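Tyrosine--tRNA ligase (Archaeoglobus fulgidus, PDB 2CYB) probably activates tyrosine with ATP to form Tyr-AMP and then transfers the tyrosyl group to the acceptor end of tRNA(Tyr). Local coordinates at residues L102-R106 against A107-L111. Numbering follows the deposited sequence.
Sequences LDESR and AKFVL
Leu102 meets Ala107 and Phe109 through different parts of itself. Its CD2 methyl packs on Ala107 CB at 4.1 Å, while Leu102 CB lies near Phe109 CZ. The carbonyl O of Leu102 points at the ring edge, in plane, 3.3 Å from Phe109 CE1. That oxygen is buried and has no hydrogen-bond partner in the model; the weakly positive C-H edge of the ring may offset this in part. The leucine side chain also packs against Val53, Leu56 and Met57 of helix 47-61.

Asp103 is a worked example of how one residue can hold a turn through both its backbone O and its carboxylate. The backbone O accepts from Arg106 N and from Ala107 N, the latter at 3.0 Å and bent at the hydrogen. With CG lying between backbone N and carbonyl carbon (chi1 54°), OD1 is placed beside Ser105 N and takes its N-H through the anti lone pair. The Ser105 hydroxyl lies so close to OD1 that the length is doubtful, and OD2 has a long salt bridge to Arg106 NE.

Glu104 reaches toward Phe109. Its CA donates a CH...O contact to Ala107 O, and Glu104 CG approaches Phe109 CD1 obliquely at 4.2 Å. Beyond that, OE2 pairs with Lys94 of helix 83-99 and accepts from a water that in turn accepts from Phe109 N at 2.8 Å.

After Arg106 the chain runs through Ala107 into strand 108-111, the edge strand beside parallel strand 65-70. The arrangement is an Asx turn at Asp103, within a backbone turn, in the connection between helix 83-99 and strand 108-111 of the Rossmann-type fold of class I synthetases.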
ATOM      1  N   LEU A 102     -33.049  -6.000   0.716  1.00 46.47           N
ATOM      2  CA  LEU A 102     -32.344  -4.947   1.435  1.00 42.96           C
ATOM      3  C   LEU A 102     -32.737  -3.567   0.916  1.00 51.88           C
ATOM      4  O   LEU A 102     -31.897  -2.821   0.405  1.00 46.61           O
ATOM      5  CB  LEU A 102     -30.826  -5.139   1.325  1.00 46.01           C
ATOM      6  CG  LEU A 102     -30.224  -6.246   2.192  1.00 43.27           C
ATOM      7  CD1 LEU A 102     -28.730  -6.365   1.923  1.00 43.51           C
ATOM      8  CD2 LEU A 102     -30.474  -5.934   3.662  1.00 42.34           C
ATOM      9  N   ASP A 103     -34.020  -3.233   1.053  1.00 44.75           N
ATOM     10  CA  ASP A 103     -34.530  -1.941   0.604  1.00 48.60           C
ATOM     11  C   ASP A 103     -33.891  -0.797   1.384  1.00 42.52           C
ATOM     12  O   ASP A 103     -33.443  -0.974   2.519  1.00 42.67           O
ATOM     13  CB  ASP A 103     -36.055  -1.895   0.745  1.00 50.95           C
ATOM     14  CG  ASP A 103     -36.521  -2.236   2.144  1.00 60.50           C
ATOM     15  OD1 ASP A 103     -36.249  -1.446   3.074  1.00 65.85           O
ATOM     16  OD2 ASP A 103     -37.152  -3.300   2.315  1.00 61.95           O
ATOM     17  N   GLU A 104     -33.863   0.380   0.771  1.00 51.77           N
ATOM     18  CA  GLU A 104     -33.244   1.547   1.383  1.00 51.96           C
ATOM     19  C   GLU A 104     -33.882   2.086   2.660  1.00 54.00           C
ATOM     20  O   GLU A 104     -33.455   3.114   3.184  1.00 52.08           O
ATOM     21  CB  GLU A 104     -33.119   2.658   0.343  1.00 57.26           C
ATOM     22  CG  GLU A 104     -32.130   2.308  -0.756  1.00 55.90           C
ATOM     23  CD  GLU A 104     -31.860   3.458  -1.696  1.00 57.45           C
ATOM     24  OE1 GLU A 104     -32.741   3.780  -2.519  1.00 64.34           O
ATOM     25  OE2 GLU A 104     -30.762   4.044  -1.604  1.00 62.87           O
ATOM     26  N   SER A 105     -34.899   1.397   3.165  1.00 52.25           N
ATOM     27  CA  SER A 105     -35.539   1.815   4.403  1.00 51.51           C
ATOM     28  C   SER A 105     -35.015   0.905   5.508  1.00 52.56           C
ATOM     29  O   SER A 105     -35.148   1.207   6.693  1.00 57.69           O
ATOM     30  CB  SER A 105     -37.061   1.689   4.303  1.00 55.01           C
ATOM     31  OG  SER A 105     -37.465   0.331   4.267  1.00 60.14           O
ATOM     32  N   ARG A 106     -34.410  -0.210   5.104  1.00 50.21           N
ATOM     33  CA  ARG A 106     -33.856  -1.176   6.046  1.00 54.22           C
ATOM     34  C   ARG A 106     -32.326  -1.190   6.035  1.00 49.38           C
ATOM     35  O   ARG A 106     -31.697  -1.669   6.979  1.00 47.62           O
ATOM     36  CB  ARG A 106     -34.373  -2.585   5.731  1.00 58.14           C
ATOM     37  CG  ARG A 106     -35.873  -2.771   5.920  1.00 63.56           C
ATOM     38  CD  ARG A 106     -36.270  -4.236   5.743  1.00 71.86           C
ATOM     39  NE  ARG A 106     -37.690  -4.479   6.004  1.00 73.92           N
ATOM     40  CZ  ARG A 106     -38.297  -4.259   7.168  1.00 74.42           C
ATOM     41  NH1 ARG A 106     -37.616  -3.783   8.203  1.00 75.46           N
ATOM     42  NH2 ARG A 106     -39.589  -4.520   7.303  1.00 77.27           N
ATOM     43  N   ALA A 107     -31.728  -0.664   4.971  1.00 46.01           N
ATOM     44  CA  ALA A 107     -30.273  -0.645   4.859  1.00 42.40           C
ATOM     45  C   ALA A 107     -29.734   0.610   4.171  1.00 42.27           C
ATOM     46  O   ALA A 107     -30.364   1.156   3.265  1.00 40.74           O
ATOM     47  CB  ALA A 107     -29.806  -1.886   4.109  1.00 36.40           C
ATOM     48  N   LYS A 108     -28.557   1.051   4.607  1.00 40.43           N
ATOM     49  CA  LYS A 108     -27.908   2.232   4.045  1.00 38.74           C
ATOM     50  C   LYS A 108     -26.755   1.807   3.144  1.00 39.39           C
ATOM     51  O   LYS A 108     -25.796   1.187   3.609  1.00 41.46           O
ATOM     52  CB  LYS A 108     -27.372   3.119   5.170  1.00 38.68           C
ATOM     53  CG  LYS A 108     -26.663   4.387   4.700  1.00 46.32           C
ATOM     54  CD  LYS A 108     -26.187   5.216   5.889  1.00 55.54           C
ATOM     55  CE  LYS A 108     -25.689   6.590   5.470  1.00 58.64           C
ATOM     56  NZ  LYS A 108     -24.512   6.517   4.565  1.00 69.53           N
ATOM     57  N   PHE A 109     -26.845   2.139   1.859  1.00 32.60           N
ATOM     58  CA  PHE A 109     -25.790   1.791   0.921  1.00 37.34           C
ATOM     59  C   PHE A 109     -24.726   2.878   0.874  1.00 41.48           C
ATOM     60  O   PHE A 109     -25.036   4.069   0.792  1.00 36.56           O
ATOM     61  CB  PHE A 109     -26.363   1.555  -0.482  1.00 39.20           C
ATOM     62  CG  PHE A 109     -27.235   0.333  -0.579  1.00 40.12           C
ATOM     63  CD1 PHE A 109     -28.522   0.335  -0.049  1.00 43.04           C
ATOM     64  CD2 PHE A 109     -26.749  -0.838  -1.154  1.00 37.84           C
ATOM     65  CE1 PHE A 109     -29.310  -0.812  -0.085  1.00 47.35           C
ATOM     66  CE2 PHE A 109     -27.525  -1.992  -1.196  1.00 43.56           C
ATOM     67  CZ  PHE A 109     -28.809  -1.982  -0.661  1.00 45.95           C
ATOM     68  N   VAL A 110     -23.467   2.458   0.946  1.00 34.50           N
ATOM     69  CA  VAL A 110     -22.341   3.384   0.910  1.00 33.72           C
ATOM     70  C   VAL A 110     -21.330   2.955  -0.149  1.00 37.65           C
ATOM     71  O   VAL A 110     -21.042   1.764  -0.308  1.00 30.68           O
ATOM     72  CB  VAL A 110     -21.627   3.447   2.289  1.00 35.97           C
ATOM     73  CG1 VAL A 110     -20.362   4.300   2.200  1.00 34.69           C
ATOM     74  CG2 VAL A 110     -22.567   4.029   3.330  1.00 40.07           C
ATOM     75  N   LEU A 111     -20.818   3.926  -0.896  1.00 33.31           N
ATOM     76  CA  LEU A 111     -19.807   3.651  -1.909  1.00 37.44           C
ATOM     77  C   LEU A 111     -18.459   3.922  -1.246  1.00 32.14           C
ATOM     78  O   LEU A 111     -18.244   4.994  -0.682  1.00 33.08           O
ATOM     79  CB  LEU A 111     -19.972   4.575  -3.121  1.00 36.71           C
ATOM     80  CG  LEU A 111     -20.243   3.964  -4.500  1.00 45.78           C
ATOM     81  CD1 LEU A 111     -20.180   5.070  -5.545  1.00 45.43           C
ATOM     82  CD2 LEU A 111     -19.228   2.883  -4.834  1.00 38.36           C
TER
HETATM   83  O   HOH W   1     -28.836   3.845   0.930  1.00 44.54           O